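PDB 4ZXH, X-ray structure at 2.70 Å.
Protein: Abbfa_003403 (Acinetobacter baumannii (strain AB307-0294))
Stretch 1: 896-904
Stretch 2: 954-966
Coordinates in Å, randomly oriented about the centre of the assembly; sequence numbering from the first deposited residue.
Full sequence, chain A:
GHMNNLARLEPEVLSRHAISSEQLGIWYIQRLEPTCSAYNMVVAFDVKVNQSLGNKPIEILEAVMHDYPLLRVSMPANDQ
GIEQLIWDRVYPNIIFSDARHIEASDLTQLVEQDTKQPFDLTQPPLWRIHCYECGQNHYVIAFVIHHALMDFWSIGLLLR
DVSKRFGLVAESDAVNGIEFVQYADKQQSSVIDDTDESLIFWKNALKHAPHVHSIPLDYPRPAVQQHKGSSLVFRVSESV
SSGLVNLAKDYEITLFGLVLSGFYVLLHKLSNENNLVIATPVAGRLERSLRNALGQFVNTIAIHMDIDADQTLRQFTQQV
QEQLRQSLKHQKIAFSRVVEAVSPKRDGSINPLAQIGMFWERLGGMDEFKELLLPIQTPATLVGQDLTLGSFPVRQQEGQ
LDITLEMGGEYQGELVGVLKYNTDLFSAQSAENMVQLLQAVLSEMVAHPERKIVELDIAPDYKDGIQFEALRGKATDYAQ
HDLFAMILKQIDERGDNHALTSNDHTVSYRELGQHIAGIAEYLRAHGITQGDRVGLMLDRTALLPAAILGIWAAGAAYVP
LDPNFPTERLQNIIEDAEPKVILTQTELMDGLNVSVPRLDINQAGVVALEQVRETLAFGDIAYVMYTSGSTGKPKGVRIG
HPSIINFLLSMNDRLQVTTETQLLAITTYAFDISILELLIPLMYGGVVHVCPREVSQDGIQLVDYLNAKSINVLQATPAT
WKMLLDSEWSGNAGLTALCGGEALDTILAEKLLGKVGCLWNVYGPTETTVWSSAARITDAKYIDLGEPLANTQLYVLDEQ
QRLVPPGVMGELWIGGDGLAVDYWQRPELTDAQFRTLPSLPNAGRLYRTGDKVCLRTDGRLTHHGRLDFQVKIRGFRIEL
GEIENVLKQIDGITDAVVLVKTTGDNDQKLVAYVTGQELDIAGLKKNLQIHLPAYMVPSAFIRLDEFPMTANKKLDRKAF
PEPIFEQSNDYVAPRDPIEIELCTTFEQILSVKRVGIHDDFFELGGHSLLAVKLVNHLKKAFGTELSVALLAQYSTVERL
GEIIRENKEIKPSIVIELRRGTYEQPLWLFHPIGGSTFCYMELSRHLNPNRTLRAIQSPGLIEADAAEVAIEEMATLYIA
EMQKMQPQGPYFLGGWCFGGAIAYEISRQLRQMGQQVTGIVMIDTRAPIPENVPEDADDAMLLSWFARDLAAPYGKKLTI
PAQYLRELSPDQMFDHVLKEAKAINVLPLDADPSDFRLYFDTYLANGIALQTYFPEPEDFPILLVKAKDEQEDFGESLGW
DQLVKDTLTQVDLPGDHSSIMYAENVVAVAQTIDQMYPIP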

# COMPACT_ATOMS: atom_id res chain seq x y z
N ALA A 896 -17.64 0.67 -1.61
CA ALA A 896 -16.60 1.67 -1.45
C ALA A 896 -16.22 2.23 -2.82
O ALA A 896 -16.22 1.51 -3.81
CB ALA A 896 -15.36 1.09 -0.74
N VAL A 897 -15.94 3.52 -2.87
CA VAL A 897 -15.46 4.15 -4.08
C VAL A 897 -14.32 5.06 -3.68
O VAL A 897 -14.43 5.81 -2.69
CB VAL A 897 -16.59 4.93 -4.80
CG1 VAL A 897 -16.01 5.96 -5.76
CG2 VAL A 897 -17.52 4.00 -5.52
N VAL A 898 -13.22 5.00 -4.41
CA VAL A 898 -12.06 5.82 -4.10
C VAL A 898 -11.77 6.71 -5.29
O VAL A 898 -11.69 6.23 -6.42
CB VAL A 898 -10.83 4.96 -3.76
CG1 VAL A 898 -9.63 5.84 -3.46
CG2 VAL A 898 -11.12 4.06 -2.58
N LEU A 899 -11.62 8.01 -5.05
CA LEU A 899 -11.30 8.94 -6.14
C LEU A 899 -10.06 9.74 -5.83
O LEU A 899 -9.67 9.89 -4.66
CB LEU A 899 -12.46 9.91 -6.43
CG LEU A 899 -13.87 9.34 -6.63
CD1 LEU A 899 -14.90 10.47 -6.82
CD2 LEU A 899 -13.92 8.35 -7.78
N VAL A 900 -9.43 10.27 -6.88
CA VAL A 900 -8.38 11.25 -6.69
C VAL A 900 -9.01 12.63 -6.82
O VAL A 900 -9.79 12.87 -7.75
CB VAL A 900 -7.24 11.06 -7.72
CG1 VAL A 900 -6.21 12.16 -7.57
CG2 VAL A 900 -6.60 9.69 -7.57
N LYS A 901 -8.70 13.53 -5.89
CA LYS A 901 -9.17 14.92 -5.96
C LYS A 901 -8.01 15.90 -5.83
O LYS A 901 -6.97 15.56 -5.25
CB LYS A 901 -10.21 15.22 -4.88
CG LYS A 901 -11.50 14.43 -5.00
CD LYS A 901 -12.37 14.86 -6.16
CE LYS A 901 -13.66 14.05 -6.17
NZ LYS A 901 -14.62 14.45 -7.23
N THR A 902 -8.19 17.11 -6.36
CA THR A 902 -7.15 18.15 -6.32
C THR A 902 -7.32 19.06 -5.09
O THR A 902 -8.44 19.24 -4.62
CB THR A 902 -7.18 18.97 -7.61
OG1 THR A 902 -7.07 18.08 -8.74
CG2 THR A 902 -6.03 19.97 -7.67
N THR A 903 -6.22 19.62 -4.58
CA THR A 903 -6.23 20.41 -3.34
C THR A 903 -5.17 21.51 -3.25
O THR A 903 -4.01 21.27 -3.57
CB THR A 903 -6.03 19.50 -2.13
OG1 THR A 903 -7.11 18.57 -2.06
CG2 THR A 903 -5.96 20.30 -0.83
N GLY A 904 -5.58 22.69 -2.80
CA GLY A 904 -4.66 23.80 -2.58
C GLY A 904 -3.91 24.18 -3.84
O GLY A 904 -4.48 24.77 -4.76
N LYS A 954 -25.35 2.86 -13.18
CA LYS A 954 -23.90 2.84 -12.98
C LYS A 954 -23.58 3.86 -11.91
O LYS A 954 -24.32 4.82 -11.73
CB LYS A 954 -23.13 3.20 -14.26
CG LYS A 954 -23.25 2.24 -15.41
CD LYS A 954 -22.53 2.82 -16.60
CE LYS A 954 -22.88 2.08 -17.88
NZ LYS A 954 -22.41 2.86 -19.07
N LEU A 955 -22.46 3.68 -11.21
CA LEU A 955 -21.99 4.66 -10.24
C LEU A 955 -21.71 6.00 -10.92
O LEU A 955 -20.98 6.06 -11.93
CB LEU A 955 -20.73 4.18 -9.51
CG LEU A 955 -20.87 3.00 -8.55
CD1 LEU A 955 -19.49 2.53 -8.14
CD2 LEU A 955 -21.66 3.41 -7.34
N ASP A 956 -22.28 7.06 -10.37
CA ASP A 956 -22.11 8.39 -10.92
C ASP A 956 -20.97 9.15 -10.24
O ASP A 956 -21.21 10.11 -9.49
CB ASP A 956 -23.42 9.16 -10.80
CG ASP A 956 -23.44 10.41 -11.66
OD1 ASP A 956 -22.46 10.61 -12.42
OD2 ASP A 956 -24.43 11.19 -11.57
N ARG A 957 -19.74 8.73 -10.50
CA ARG A 957 -18.55 9.30 -9.84
C ARG A 957 -18.46 10.84 -9.84
O ARG A 957 -17.99 11.43 -8.87
CB ARG A 957 -17.28 8.69 -10.47
CG ARG A 957 -17.03 7.23 -10.04
CD ARG A 957 -15.79 6.63 -10.66
NE ARG A 957 -15.50 5.28 -10.19
CZ ARG A 957 -16.21 4.20 -10.53
NH1 ARG A 957 -17.27 4.32 -11.33
NH2 ARG A 957 -15.87 3.01 -10.06
N LYS A 958 -18.92 11.50 -10.91
CA LYS A 958 -18.91 12.96 -10.96
C LYS A 958 -19.81 13.60 -9.87
O LYS A 958 -19.64 14.77 -9.51
CB LYS A 958 -19.34 13.46 -12.35
N ALA A 959 -20.74 12.81 -9.33
CA ALA A 959 -21.76 13.33 -8.42
C ALA A 959 -21.50 13.08 -6.93
O ALA A 959 -22.32 13.48 -6.09
CB ALA A 959 -23.09 12.77 -8.79
N PHE A 960 -20.40 12.40 -6.59
CA PHE A 960 -20.00 12.29 -5.19
C PHE A 960 -19.63 13.67 -4.63
O PHE A 960 -19.06 14.50 -5.34
CB PHE A 960 -18.83 11.32 -5.03
CG PHE A 960 -19.22 9.87 -5.17
CD1 PHE A 960 -19.83 9.41 -6.33
CD2 PHE A 960 -18.97 8.97 -4.16
CE1 PHE A 960 -20.19 8.09 -6.45
CE2 PHE A 960 -19.33 7.64 -4.29
CZ PHE A 960 -19.94 7.20 -5.43
N PRO A 961 -19.98 13.93 -3.37
CA PRO A 961 -19.72 15.29 -2.86
C PRO A 961 -18.22 15.53 -2.76
O PRO A 961 -17.49 14.58 -2.54
CB PRO A 961 -20.37 15.30 -1.47
CG PRO A 961 -21.09 14.01 -1.34
CD PRO A 961 -20.51 13.04 -2.33
N GLU A 962 -17.77 16.76 -2.97
CA GLU A 962 -16.34 17.05 -2.89
C GLU A 962 -15.92 16.92 -1.44
O GLU A 962 -16.69 17.22 -0.52
CB GLU A 962 -16.02 18.45 -3.43
CG GLU A 962 -16.51 18.69 -4.86
CD GLU A 962 -15.92 17.71 -5.89
OE1 GLU A 962 -14.69 17.44 -5.85
OE2 GLU A 962 -16.69 17.24 -6.77
N PRO A 963 -14.71 16.38 -1.22
CA PRO A 963 -14.16 16.24 0.13
C PRO A 963 -13.59 17.56 0.63
O PRO A 963 -13.12 18.36 -0.17
CB PRO A 963 -13.04 15.22 -0.07
CG PRO A 963 -12.58 15.47 -1.44
CD PRO A 963 -13.82 15.81 -2.24
N ILE A 964 -13.64 17.76 1.94
CA ILE A 964 -12.88 18.81 2.60
C ILE A 964 -11.73 18.20 3.40
O ILE A 964 -11.92 17.67 4.49
CB ILE A 964 -13.79 19.62 3.51
CG1 ILE A 964 -14.94 20.21 2.69
CG2 ILE A 964 -13.02 20.69 4.20
CD1 ILE A 964 -15.98 20.90 3.55
N PHE A 965 -10.53 18.25 2.84
CA PHE A 965 -9.36 17.62 3.49
C PHE A 965 -8.86 18.33 4.75
O PHE A 965 -8.72 19.56 4.76
CB PHE A 965 -8.19 17.53 2.51
CG PHE A 965 -8.43 16.61 1.36
CD1 PHE A 965 -8.37 15.23 1.53
CD2 PHE A 965 -8.71 17.11 0.10
CE1 PHE A 965 -8.58 14.37 0.46
CE2 PHE A 965 -8.92 16.25 -0.97
CZ PHE A 965 -8.85 14.89 -0.80
N GLU A 966 -8.56 17.55 5.79
CA GLU A 966 -7.75 18.01 6.92
C GLU A 966 -6.40 18.51 6.40
O GLU A 966 -5.71 17.80 5.66
CB GLU A 966 -7.53 16.88 7.94
CG GLU A 966 -8.72 16.57 8.85
CD GLU A 966 -8.42 15.46 9.88
OE1 GLU A 966 -7.29 15.43 10.42
OE2 GLU A 966 -9.32 14.63 10.16

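No backbone hydrogen bond joins these two stretches, although one of them is a β-strand and the other runs alongside it for much of its length. The nearest CA pairs, L899 with R957, K901 with P963 and T903 with F965, are separated by 8.1, 8.0 and 8.0 Å from CA to CA, too far for the main chains to pair as neighbours in a sheet. Side chains fill the gap instead, and together the two segments bury 494 Å², summed over both sides.

The strand's alternation decides which residues take part. V897, L899, K901 and T903 direct their CA-to-CB bonds toward the second stretch, whereas A896, V898, V900 and T902 point theirs away and contribute almost no covered area. The contacting face changes along the strand from aliphatic residues, both buried, to a lysine and a threonine that are partly exposed.

At the first end, V897 touches two apolar partners. V897 CG2 lies 3.6 Å from CD1 of L955, and V897 CB lies 3.9 Å from CE2 of F960. With chi1 at 160° (t), the compact, branched valine meets both without needing a long reach, and 80 Å² of it is covered. L899 continues the apolar surface. The m,t rotamer of L899 places its CD1 3.8 Å from the carbonyl O of R957 and 4.4 Å from CB of F960. R957 CD packs against L899 CD2 at 3.8 Å, and the same methyl also lies obliquely beside the R957 guanidinium; R957 NH1 is hydrogen-bonded elsewhere in the structure.

Between L955 and F960 the second stretch passes through a short 3-10 segment, residues 957-959. A959 N donates to D956 O at 2.7 Å, and a weak bond of 3.5 Å runs from F960 N to R957 O. After this turn F960, with chi1 at -74° (m), points toward the strand and is buried, as its large apolar ring would favour.

K901 supplies the polar link. Chi1 and chi2 are both m, then chi3 and chi4 are t, so the chain bends near its base before extending to the charged end. K901 NZ lies 3.3 Å from OE1 of E962, forming a salt bridge whose hydrogen bond is weak. The CA-to-CB bond of E962 points sideways, but the end of its side chain comes nearer to the strand. The lysine also uses its aliphatic portion: K901 CG is 3.9 Å from CG of P963, and K901 CB is 4.2 Å from CE2 of F965, at the edge of that ring and near its plane. This combination of hydrocarbon and charge explains how K901 can have 93 Å² covered while remaining partly exposed.

F965 carries the contact on to T903, whose OG1 lies 3.1 Å from CD2 of F965. The approach to the ring is oblique. Because T903 is poorly ordered with high B factors, this short distance is less secure evidence than the packing around V897 and L899.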